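Local coordinates for SusD family protein (Bacteroides uniformis, PDB 7KV1) that probably binds beta-glucan at the cell surface of a human gut bacterium, as a SusD-family surface glycan-binding protein built on a helical, tetratricopeptide-repeat-like scaffold, at residues Leu150-Tyr155 with Phe168-Leu173; Met158-Phe163 with Gln187-Leu192; Glu342-Phe347 with Ala356-Ile361; Glu436-Ala441 with Leu455-Leu460. All coordinates share one frame; numbering follows the deposited sequence.

Contact 1: Leu150-Tyr155 with Phe168-Leu173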
# COMPACT_ATOMS: atom_id res chain seq x y z
N LEU A 150 6.76 -15.46 2.24
CA LEU A 150 6.73 -14.06 1.75
C LEU A 150 5.35 -13.45 2.00
O LEU A 150 5.29 -12.28 2.42
CB LEU A 150 7.12 -14.06 0.26
CG LEU A 150 7.18 -12.68 -0.39
CD1 LEU A 150 7.94 -11.68 0.48
CD2 LEU A 150 7.83 -12.80 -1.76
N LEU A 151 4.27 -14.21 1.79
CA LEU A 151 2.90 -13.76 2.11
C LEU A 151 2.83 -13.49 3.61
O LEU A 151 2.27 -12.47 4.02
CB LEU A 151 1.87 -14.81 1.70
CG LEU A 151 1.50 -14.81 0.23
CD1 LEU A 151 0.75 -16.09 -0.10
CD2 LEU A 151 0.63 -13.61 -0.12
N ARG A 152 3.38 -14.39 4.40
CA ARG A 152 3.38 -14.25 5.87
C ARG A 152 4.11 -12.95 6.26
O ARG A 152 3.55 -12.20 7.09
CB ARG A 152 3.96 -15.50 6.52
CG ARG A 152 3.84 -15.47 8.02
CD ARG A 152 4.23 -16.83 8.62
NE ARG A 152 5.62 -17.22 8.40
CZ ARG A 152 6.16 -18.38 8.81
NH1 ARG A 152 5.41 -19.26 9.46
NH2 ARG A 152 7.44 -18.63 8.59
N VAL A 153 5.27 -12.66 5.67
CA VAL A 153 5.97 -11.36 5.88
C VAL A 153 5.05 -10.20 5.48
O VAL A 153 4.98 -9.20 6.22
CB VAL A 153 7.31 -11.27 5.13
CG1 VAL A 153 7.84 -9.82 5.14
CG2 VAL A 153 8.32 -12.21 5.75
N PHE A 154 4.38 -10.34 4.34
CA PHE A 154 3.47 -9.31 3.80
C PHE A 154 2.37 -8.99 4.82
O PHE A 154 2.12 -7.81 5.13
CB PHE A 154 2.85 -9.76 2.49
CG PHE A 154 1.92 -8.71 1.95
CD1 PHE A 154 2.43 -7.62 1.28
CD2 PHE A 154 0.57 -8.79 2.17
CE1 PHE A 154 1.57 -6.64 0.80
CE2 PHE A 154 -0.28 -7.82 1.69
CZ PHE A 154 0.23 -6.73 1.02
N TYR A 155 1.70 -10.02 5.34
CA TYR A 155 0.62 -9.86 6.34
C TYR A 155 1.19 -9.23 7.62
O TYR A 155 0.51 -8.37 8.19
CB TYR A 155 -0.08 -11.20 6.61
CG TYR A 155 -0.89 -11.74 5.46
CD1 TYR A 155 -1.92 -10.99 4.90
CD2 TYR A 155 -0.65 -13.01 4.95
CE1 TYR A 155 -2.70 -11.50 3.87
CE2 TYR A 155 -1.39 -13.51 3.90
CZ TYR A 155 -2.44 -12.77 3.38
OH TYR A 155 -3.17 -13.27 2.34
N PHE A 168 3.17 -12.12 17.78
CA PHE A 168 4.11 -12.64 16.76
C PHE A 168 4.23 -14.15 16.91
O PHE A 168 4.72 -14.61 17.95
CB PHE A 168 5.44 -11.90 16.87
CG PHE A 168 6.25 -12.12 15.62
CD1 PHE A 168 7.05 -13.23 15.50
CD2 PHE A 168 6.04 -11.32 14.52
CE1 PHE A 168 7.74 -13.46 14.32
CE2 PHE A 168 6.72 -11.57 13.35
CZ PHE A 168 7.55 -12.65 13.25
N TYR A 169 3.79 -14.91 15.90
CA TYR A 169 3.94 -16.38 15.87
C TYR A 169 4.22 -16.87 14.45
O TYR A 169 3.55 -16.40 13.48
CB TYR A 169 2.71 -17.09 16.43
CG TYR A 169 1.37 -16.75 15.84
CD1 TYR A 169 0.71 -15.60 16.21
CD2 TYR A 169 0.70 -17.66 15.03
CE1 TYR A 169 -0.58 -15.33 15.77
CE2 TYR A 169 -0.58 -17.40 14.56
CZ TYR A 169 -1.21 -16.22 14.92
OH TYR A 169 -2.48 -15.93 14.48
N LEU A 170 5.12 -17.85 14.32
CA LEU A 170 5.43 -18.52 13.03
C LEU A 170 4.93 -19.98 13.03
O LEU A 170 5.22 -20.69 12.05
CB LEU A 170 6.94 -18.43 12.80
CG LEU A 170 7.51 -17.01 12.72
CD1 LEU A 170 9.01 -17.06 12.47
CD2 LEU A 170 6.81 -16.17 11.65
N GLU A 171 4.16 -20.39 14.05
CA GLU A 171 3.50 -21.73 14.22
C GLU A 171 2.09 -21.46 14.77
O GLU A 171 1.98 -20.64 15.72
CB GLU A 171 4.23 -22.60 15.25
N ASN A 172 1.05 -22.10 14.25
CA ASN A 172 -0.32 -21.91 14.81
C ASN A 172 -0.36 -22.46 16.24
O ASN A 172 0.38 -23.40 16.54
CB ASN A 172 -1.39 -22.51 13.90
CG ASN A 172 -1.62 -21.62 12.71
OD1 ASN A 172 -1.34 -20.42 12.78
ND2 ASN A 172 -2.13 -22.19 11.63
N LEU A 173 -1.20 -21.87 17.10
CA LEU A 173 -1.23 -22.15 18.56
C LEU A 173 -2.40 -23.09 18.87
O LEU A 173 -3.50 -22.59 19.20
CB LEU A 173 -1.35 -20.83 19.33
CG LEU A 173 -0.06 -20.02 19.46
CD1 LEU A 173 1.12 -20.91 19.86
CD2 LEU A 173 0.24 -19.26 18.17
O HOH W 1 7.83 -21.21 10.10

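Contact 2: Met158-Phe163 with Gln187-Leu192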
# COMPACT_ATOMS: atom_id res chain seq x y z
N MET A 158 1.92 -5.44 7.24
CA MET A 158 0.69 -4.62 7.39
C MET A 158 0.39 -4.40 8.88
O MET A 158 0.22 -3.24 9.30
CB MET A 158 -0.49 -5.30 6.69
CG MET A 158 -1.65 -4.39 6.47
SD MET A 158 -2.92 -5.25 5.49
CE MET A 158 -2.06 -5.47 3.94
N LEU A 159 0.39 -5.46 9.68
CA LEU A 159 0.18 -5.36 11.15
C LEU A 159 1.19 -4.39 11.76
O LEU A 159 0.80 -3.54 12.58
CB LEU A 159 0.32 -6.74 11.79
CG LEU A 159 -0.82 -7.71 11.50
CD1 LEU A 159 -0.40 -9.13 11.86
CD2 LEU A 159 -2.09 -7.30 12.27
N TRP A 160 2.45 -4.58 11.42
CA TRP A 160 3.58 -3.79 11.96
C TRP A 160 3.36 -2.33 11.61
O TRP A 160 3.52 -1.49 12.49
CB TRP A 160 4.89 -4.32 11.40
CG TRP A 160 6.11 -3.55 11.75
CD1 TRP A 160 6.63 -3.31 12.99
CD2 TRP A 160 7.04 -2.98 10.82
NE1 TRP A 160 7.79 -2.57 12.88
CE2 TRP A 160 8.07 -2.36 11.57
CE3 TRP A 160 7.06 -2.85 9.42
CZ2 TRP A 160 9.11 -1.64 10.97
CZ3 TRP A 160 8.13 -2.21 8.83
CH2 TRP A 160 9.14 -1.61 9.59
N HIS A 161 2.98 -2.03 10.36
CA HIS A 161 2.82 -0.62 9.90
C HIS A 161 1.70 0.08 10.69
O HIS A 161 1.88 1.27 11.04
CB HIS A 161 2.53 -0.54 8.39
CG HIS A 161 3.72 -0.37 7.50
ND1 HIS A 161 4.58 -1.40 7.20
CD2 HIS A 161 4.19 0.71 6.84
CE1 HIS A 161 5.48 -0.97 6.35
NE2 HIS A 161 5.30 0.33 6.15
N TYR A 162 0.58 -0.60 10.91
CA TYR A 162 -0.66 0.01 11.49
C TYR A 162 -0.61 -0.06 13.01
O TYR A 162 -0.76 1.02 13.64
CB TYR A 162 -1.93 -0.62 10.90
CG TYR A 162 -2.22 -0.09 9.53
CD1 TYR A 162 -2.70 1.19 9.34
CD2 TYR A 162 -1.90 -0.82 8.41
CE1 TYR A 162 -2.90 1.71 8.07
CE2 TYR A 162 -2.10 -0.32 7.14
CZ TYR A 162 -2.59 0.95 6.97
OH TYR A 162 -2.74 1.45 5.71
N PHE A 163 -0.39 -1.25 13.58
CA PHE A 163 -0.50 -1.49 15.05
C PHE A 163 0.87 -1.55 15.74
O PHE A 163 0.94 -1.26 16.97
CB PHE A 163 -1.28 -2.77 15.33
CG PHE A 163 -2.65 -2.79 14.72
CD1 PHE A 163 -3.71 -2.14 15.35
CD2 PHE A 163 -2.87 -3.41 13.50
CE1 PHE A 163 -4.97 -2.12 14.76
CE2 PHE A 163 -4.14 -3.41 12.93
CZ PHE A 163 -5.18 -2.73 13.54
N GLN A 187 10.82 -5.19 17.84
CA GLN A 187 11.01 -6.66 17.88
C GLN A 187 10.37 -7.31 16.67
O GLN A 187 10.96 -8.25 16.11
CB GLN A 187 10.46 -7.25 19.17
CG GLN A 187 11.36 -6.88 20.36
CD GLN A 187 10.68 -7.01 21.71
OE1 GLN A 187 9.49 -7.32 21.81
NE2 GLN A 187 11.46 -6.78 22.76
N VAL A 188 9.20 -6.84 16.27
CA VAL A 188 8.48 -7.37 15.08
C VAL A 188 9.39 -7.12 13.88
O VAL A 188 9.62 -8.07 13.11
CB VAL A 188 7.10 -6.71 14.93
CG1 VAL A 188 6.43 -7.10 13.61
CG2 VAL A 188 6.21 -7.04 16.11
N TYR A 189 9.89 -5.89 13.73
CA TYR A 189 10.86 -5.54 12.66
C TYR A 189 12.02 -6.54 12.62
O TYR A 189 12.28 -7.06 11.54
CB TYR A 189 11.44 -4.14 12.78
CG TYR A 189 12.46 -3.91 11.69
CD1 TYR A 189 12.07 -3.69 10.38
CD2 TYR A 189 13.81 -3.94 11.97
CE1 TYR A 189 13.01 -3.48 9.38
CE2 TYR A 189 14.75 -3.77 10.97
CZ TYR A 189 14.36 -3.50 9.67
OH TYR A 189 15.29 -3.33 8.68
N ALA A 190 12.72 -6.74 13.72
CA ALA A 190 13.94 -7.59 13.77
C ALA A 190 13.60 -8.99 13.26
O ALA A 190 14.35 -9.54 12.40
CB ALA A 190 14.50 -7.64 15.19
N GLU A 191 12.48 -9.54 13.72
CA GLU A 191 11.99 -10.86 13.29
C GLU A 191 11.65 -10.86 11.80
O GLU A 191 12.10 -11.78 11.07
CB GLU A 191 10.71 -11.22 14.01
CG GLU A 191 10.97 -11.66 15.40
CD GLU A 191 11.25 -13.14 15.49
OE1 GLU A 191 11.59 -13.73 14.44
OE2 GLU A 191 11.10 -13.66 16.60
N LEU A 192 10.79 -9.95 11.39
CA LEU A 192 10.25 -9.93 10.01
C LEU A 192 11.39 -9.81 9.00
O LEU A 192 11.35 -10.52 7.99
CB LEU A 192 9.31 -8.75 9.82
CG LEU A 192 7.85 -8.99 10.17
CD1 LEU A 192 7.01 -7.90 9.53
CD2 LEU A 192 7.41 -10.38 9.71

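Contact 3: Glu342-Phe347 with Ala356-Ile361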
# COMPACT_ATOMS: atom_id res chain seq x y z
N GLU A 342 -5.76 21.17 -2.72
CA GLU A 342 -4.30 21.32 -2.54
C GLU A 342 -3.59 20.19 -3.29
O GLU A 342 -2.55 20.41 -3.89
CB GLU A 342 -4.04 21.39 -1.03
CG GLU A 342 -4.83 22.49 -0.28
CD GLU A 342 -6.36 22.43 -0.04
OE1 GLU A 342 -6.93 21.36 0.24
OE2 GLU A 342 -7.00 23.52 -0.07
N THR A 343 -4.15 18.99 -3.33
CA THR A 343 -3.54 17.85 -4.07
C THR A 343 -3.59 18.10 -5.59
O THR A 343 -2.63 17.73 -6.32
CB THR A 343 -4.21 16.53 -3.68
OG1 THR A 343 -4.26 16.53 -2.25
CG2 THR A 343 -3.48 15.32 -4.20
N TYR A 344 -4.71 18.61 -6.09
CA TYR A 344 -4.80 18.99 -7.51
C TYR A 344 -3.77 20.10 -7.76
O TYR A 344 -2.98 20.01 -8.73
CB TYR A 344 -6.23 19.38 -7.87
CG TYR A 344 -6.37 19.92 -9.27
CD1 TYR A 344 -6.50 19.07 -10.36
CD2 TYR A 344 -6.31 21.28 -9.50
CE1 TYR A 344 -6.59 19.57 -11.65
CE2 TYR A 344 -6.41 21.80 -10.79
CZ TYR A 344 -6.54 20.94 -11.86
OH TYR A 344 -6.58 21.45 -13.12
N GLN A 345 -3.74 21.12 -6.92
CA GLN A 345 -2.92 22.35 -7.18
C GLN A 345 -1.40 22.11 -7.04
O GLN A 345 -0.63 22.92 -7.58
CB GLN A 345 -3.35 23.49 -6.25
CG GLN A 345 -4.77 23.94 -6.51
CD GLN A 345 -5.24 24.99 -5.54
OE1 GLN A 345 -4.81 25.05 -4.39
NE2 GLN A 345 -6.15 25.82 -6.00
N MET A 346 -0.94 21.01 -6.44
CA MET A 346 0.53 20.80 -6.26
C MET A 346 1.16 20.41 -7.60
O MET A 346 2.38 20.53 -7.74
CB MET A 346 0.83 19.73 -5.20
CG MET A 346 0.58 18.30 -5.67
SD MET A 346 0.65 17.17 -4.24
CE MET A 346 0.29 15.61 -5.05
N PHE A 347 0.38 19.94 -8.58
CA PHE A 347 0.94 19.53 -9.89
C PHE A 347 1.16 20.77 -10.76
O PHE A 347 0.27 21.66 -10.81
CB PHE A 347 0.03 18.51 -10.57
CG PHE A 347 -0.08 17.16 -9.91
CD1 PHE A 347 0.83 16.15 -10.19
CD2 PHE A 347 -1.18 16.84 -9.14
CE1 PHE A 347 0.68 14.89 -9.64
CE2 PHE A 347 -1.31 15.59 -8.56
CZ PHE A 347 -0.37 14.62 -8.79
N ALA A 356 -4.16 12.15 -14.94
CA ALA A 356 -4.31 10.70 -14.64
C ALA A 356 -4.62 10.48 -13.15
O ALA A 356 -5.00 9.34 -12.79
CB ALA A 356 -3.06 9.93 -14.98
N THR A 357 -4.43 11.49 -12.33
CA THR A 357 -4.56 11.36 -10.84
C THR A 357 -5.92 11.92 -10.41
O THR A 357 -6.57 11.33 -9.53
CB THR A 357 -3.37 12.03 -10.15
OG1 THR A 357 -2.19 11.32 -10.50
CG2 THR A 357 -3.53 12.05 -8.65
N CYS A 358 -6.30 13.05 -10.99
CA CYS A 358 -7.38 13.92 -10.51
C CYS A 358 -8.53 13.86 -11.51
O CYS A 358 -8.36 14.33 -12.64
CB CYS A 358 -6.89 15.36 -10.34
SG CYS A 358 -5.40 15.51 -9.32
N TRP A 359 -9.65 13.28 -11.10
CA TRP A 359 -10.92 13.34 -11.87
C TRP A 359 -11.68 14.58 -11.43
O TRP A 359 -12.17 14.59 -10.29
CB TRP A 359 -11.71 12.06 -11.66
CG TRP A 359 -13.07 12.07 -12.26
CD1 TRP A 359 -13.55 12.85 -13.28
CD2 TRP A 359 -14.15 11.19 -11.88
NE1 TRP A 359 -14.84 12.51 -13.57
CE2 TRP A 359 -15.23 11.49 -12.73
CE3 TRP A 359 -14.28 10.19 -10.91
CZ2 TRP A 359 -16.45 10.85 -12.58
CZ3 TRP A 359 -15.48 9.53 -10.80
CH2 TRP A 359 -16.55 9.85 -11.64
N VAL A 360 -11.67 15.63 -12.25
CA VAL A 360 -12.27 16.94 -11.89
C VAL A 360 -13.66 16.95 -12.52
O VAL A 360 -13.76 16.78 -13.75
CB VAL A 360 -11.44 18.13 -12.39
CG1 VAL A 360 -12.17 19.45 -12.12
CG2 VAL A 360 -10.05 18.16 -11.78
N ILE A 361 -14.69 17.14 -11.72
CA ILE A 361 -16.09 17.27 -12.22
C ILE A 361 -16.43 18.76 -12.29
O ILE A 361 -16.25 19.45 -11.30
CB ILE A 361 -17.01 16.43 -11.33
CG1 ILE A 361 -16.54 14.96 -11.39
CG2 ILE A 361 -18.46 16.62 -11.74
CD1 ILE A 361 -17.36 13.98 -10.63

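Contact 4: Glu436-Ala441 with Leu455-Leu460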
# COMPACT_ATOMS: atom_id res chain seq x y z
N GLU A 436 14.35 9.86 -14.65
CA GLU A 436 13.58 8.89 -15.49
C GLU A 436 12.09 8.98 -15.13
O GLU A 436 11.25 8.96 -16.04
CB GLU A 436 14.15 7.49 -15.25
CG GLU A 436 13.88 6.41 -16.27
CD GLU A 436 14.90 5.26 -16.18
OE1 GLU A 436 16.12 5.59 -15.94
OE2 GLU A 436 14.49 4.02 -16.29
N VAL A 437 11.78 9.07 -13.83
CA VAL A 437 10.40 9.28 -13.31
C VAL A 437 9.91 10.67 -13.73
O VAL A 437 8.79 10.75 -14.24
CB VAL A 437 10.32 9.07 -11.78
CG1 VAL A 437 8.94 9.34 -11.23
CG2 VAL A 437 10.77 7.67 -11.37
N ARG A 438 10.67 11.73 -13.52
CA ARG A 438 10.23 13.11 -13.88
C ARG A 438 9.98 13.19 -15.39
O ARG A 438 8.94 13.71 -15.79
CB ARG A 438 11.29 14.12 -13.47
CG ARG A 438 11.38 14.32 -11.97
CD ARG A 438 12.22 15.51 -11.56
NE ARG A 438 11.74 16.79 -12.05
CZ ARG A 438 10.83 17.56 -11.45
NH1 ARG A 438 10.21 17.17 -10.33
NH2 ARG A 438 10.53 18.72 -12.00
N THR A 439 10.89 12.65 -16.20
CA THR A 439 10.78 12.69 -17.68
C THR A 439 9.51 11.96 -18.13
O THR A 439 8.82 12.46 -19.03
CB THR A 439 12.01 12.09 -18.37
OG1 THR A 439 13.10 12.88 -17.92
CG2 THR A 439 11.97 12.17 -19.88
N ARG A 440 9.19 10.80 -17.54
CA ARG A 440 7.97 10.03 -17.93
C ARG A 440 6.75 10.91 -17.66
O ARG A 440 5.74 10.89 -18.43
CB ARG A 440 7.96 8.66 -17.22
CG ARG A 440 6.87 7.71 -17.68
CD ARG A 440 5.56 7.97 -16.92
NE ARG A 440 5.62 7.53 -15.51
CZ ARG A 440 5.49 6.25 -15.12
NH1 ARG A 440 5.30 5.30 -16.02
NH2 ARG A 440 5.57 5.94 -13.83
N ALA A 441 6.81 11.71 -16.62
CA ALA A 441 5.69 12.61 -16.24
C ALA A 441 5.66 13.91 -17.09
O ALA A 441 4.76 14.69 -16.89
CB ALA A 441 5.76 12.89 -14.77
N LEU A 455 11.52 12.65 -1.80
CA LEU A 455 10.25 12.60 -1.03
C LEU A 455 9.16 13.40 -1.77
O LEU A 455 7.97 12.97 -1.79
CB LEU A 455 10.50 13.13 0.39
CG LEU A 455 11.54 12.36 1.19
CD1 LEU A 455 11.68 12.99 2.55
CD2 LEU A 455 11.18 10.87 1.30
N THR A 456 9.50 14.55 -2.35
CA THR A 456 8.50 15.35 -3.10
C THR A 456 8.02 14.54 -4.31
O THR A 456 6.80 14.51 -4.55
CB THR A 456 9.05 16.72 -3.50
OG1 THR A 456 9.26 17.40 -2.26
CG2 THR A 456 8.12 17.48 -4.43
N GLU A 457 8.93 13.91 -5.03
CA GLU A 457 8.59 13.12 -6.23
C GLU A 457 7.67 11.94 -5.87
O GLU A 457 6.72 11.67 -6.62
CB GLU A 457 9.83 12.66 -6.98
CG GLU A 457 9.57 12.41 -8.43
CD GLU A 457 9.21 13.65 -9.23
OE1 GLU A 457 9.81 14.71 -8.97
OE2 GLU A 457 8.32 13.54 -10.13
N ARG A 458 7.90 11.31 -4.73
CA ARG A 458 7.03 10.23 -4.22
C ARG A 458 5.61 10.78 -4.03
O ARG A 458 4.68 10.05 -4.31
CB ARG A 458 7.60 9.65 -2.91
CG ARG A 458 8.89 8.86 -3.08
CD ARG A 458 9.40 8.37 -1.74
NE ARG A 458 8.55 7.28 -1.32
CZ ARG A 458 8.75 6.00 -1.65
NH1 ARG A 458 9.79 5.65 -2.36
NH2 ARG A 458 7.90 5.08 -1.27
N ARG A 459 5.45 12.00 -3.53
CA ARG A 459 4.11 12.56 -3.29
C ARG A 459 3.39 12.73 -4.64
O ARG A 459 2.21 12.37 -4.76
CB ARG A 459 4.19 13.91 -2.57
CG ARG A 459 2.81 14.46 -2.26
CD ARG A 459 2.66 15.84 -1.64
NE ARG A 459 1.24 15.86 -1.24
CZ ARG A 459 0.58 16.92 -0.79
NH1 ARG A 459 1.18 18.09 -0.70
NH2 ARG A 459 -0.71 16.80 -0.50
N LEU A 460 4.09 13.25 -5.64
CA LEU A 460 3.49 13.48 -6.97
C LEU A 460 3.15 12.14 -7.64
O LEU A 460 2.12 12.05 -8.38
CB LEU A 460 4.44 14.33 -7.82
CG LEU A 460 4.76 15.73 -7.30
CD1 LEU A 460 5.86 16.37 -8.15
CD2 LEU A 460 3.53 16.62 -7.33

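Contact 1: Leu150-Tyr155 with Phe168-Leu173
Arg152, on helix 138-162, reaches out to Leu170 in the loop that follows this helix, and the two residues make nearly all of the contact; 124 Å² is buried between the segments. The apolar part is a methyl group laid on a guanidinium face: Leu170 CD2 sits 3.6 Å above the guanidinium plane of Arg152, over its centre, and comes 3.6 Å from Arg152 NE. The two side chains cross at about a right angle. Arg152 has CG anti to its backbone nitrogen (chi1 -174°) and bends at chi3 (64°), which turns the flat end broadside to the leucine.

The polar part runs along the guanidinium rim. A water lying in its plane accepts from Arg152 NH2 at 3.0 Å and gives a weak bond of 3.3 Å to the carbonyl Leu170 O. Arg152 NH1 itself stands 3.0 Å from Leu170 O. The stronger partners of this charge belong to neighbouring helices: Asn124 OD1 accepts from NH1, and Glu195 OE2 forms a salt bridge with NH2.

Leu170 is exposed while Arg152 is buried, so the contact is partly buried, its loop side exposed. Arg152 joins the loop to helix 138-162 and, through Asn124 and Glu195, reaches helices 110-129 and 185-201.

Contact 2: Met158-Phe163 with Gln187-Leu192
This is a buried, wholly apolar helix-to-helix contact, made where Trp160 near the C-terminal end of helix 138-162 meets Val188 and Tyr189 in the first turns of helix 185-201. The backbones come nearest at Trp160 and Val188, whose CA atoms are 6.8 Å apart, and 192 Å² is buried between the segments.

Trp160 accounts for about half of that area. Its chi1 of 175° sends the indole across to the other helix, where its two ends meet different residues. At the pyrrole end, Trp160 CD1 lies 3.8 Å from Val188 CG1, the two side chains sliding past each other in opposite directions. At the benzene end, Trp160 CZ2 approaches Tyr189 CD1 to 3.6 Å. These aromatic side chains run side by side and point the same way, yet their planes are inclined at 32° with six-membered centroids 5.5 Å apart, an oblique pairing. One indole face also receives Tyr189 CA, 4.1 Å above the plane and offset toward the rim.

Gln244 of helix 230-244 touches both aromatic side chains. The Tyr189 side chain meets the indole through CB and ring carbons, its hydroxyl being hydrogen-bonded to Asp246, so shape and dispersion join the helices here.

Contact 3: Glu342-Phe347 with Ala356-Ile361
Tyr344 and Phe347, one on helix 341-345 and the other just beyond it, pack on Thr357, Cys358 and Val360, where the chain leaves helix 353-357 and enters strand 358-360. The carbon-to-carbon contacts are led by Tyr344. Cys358 CB meets its ring at the edge, in the ring plane, 3.7 Å from Tyr344 CD1; Val360 CG2 comes equally close to Tyr344 CE1 from an oblique direction, the two side chains crossing at about a right angle. Tyr344 reaches both because a chi1 of 174° swings its ring over to the strand. Phe347 approaches the helical end of the segment less closely, its CZ 4.1 Å from Thr357 CG2, again with side chains nearly perpendicular.

The arrangement is a helix-to-strand transition packed against a preceding helix. Cys358 is the first residue to leave helical backbone angles, and it and Val360 direct their side chains toward segment 342-347 while Trp359 between them points away, as the alternation of a strand requires. This short strand pairs antiparallel with strand 376-378, whose Ile376 touches both Tyr344 and Cys358.

The sulfur contacts join the two aromatic residues. Cys358 SG lies 5.2 Å from the centroid of the Tyr344 ring, at its edge, 77° from the ring normal. The Phe347 centroid is equally distant from Cys358 SG, but the approach is oblique, at 57°. Cys358 SG is flanked by both rings, which lie in directions roughly at right angles as seen from the sulfur, and touches Phe347 CE2 at 4.2 Å. The hydroxyl of the adjacent Thr357 is hydrogen-bonded to the backbone carbonyl of Arg353.

Contact 4: Glu436-Ala441 with Leu455-Leu460
Two consecutive helices of the SusD-family region, 429-440 and 451-461, are bridged here by a salt bridge between partly exposed Arg438 and buried Glu457. These residues also mark the nearest backbone approach, with CA atoms 7.8 Å apart. Arg438 NH1 donates to Glu457 OE1 at 2.8 Å with an N-H...O angle of 149°. The carboxylate oxygen lies near the guanidinium plane and receives the bond on its syn lone pair, although the two flat groups stand almost perpendicular, 88° apart. A single NH1-to-OE1 bond therefore replaces the paired, side-on arrangement.

Bends in both chains bring this about: Arg438 folds at chi3, and Glu457 at chi2 (66°). The folded arginine also lays its aliphatic part against the acid, with Arg438 CG 3.4 Å from Glu457 OE1. Beside the ion pair, Val437 CG1 packs on Glu457 CG at 4.2 Å.

Glu457 OE2 forms a second salt bridge with Arg353, and two arginines at one carboxylate would probably keep Glu457 ionised; the bond from Arg438 NE to the carbonyl of Ala444 helps fix the guanidinium. Arg353, of helix 353-357, also touches Val437, Ala441 and Leu460, so this third helix packs against both helices of the pair.

Overall arrangement
From the N terminus, helix 138-162 serves contacts 1 and 2 in turn. Contact 1 closes the return of the loop after this helix, and contact 2 brings in helix 185-201; their segments alternate along the chain, so the two cross. They also touch, Phe168 CZ lying 3.5 Å from Glu191 CB. Contacts 3 and 4 follow in series, each closing a short loop: contact 3 between helix 341-345 and strand 358-360, contact 4 between helices 429-440 and 451-461. These meet where Met346 and Phe347 pack on Arg459 and Leu460. The centres of contacts 1 and 3 are about 39 Å apart, on opposite sides of the chain's centre.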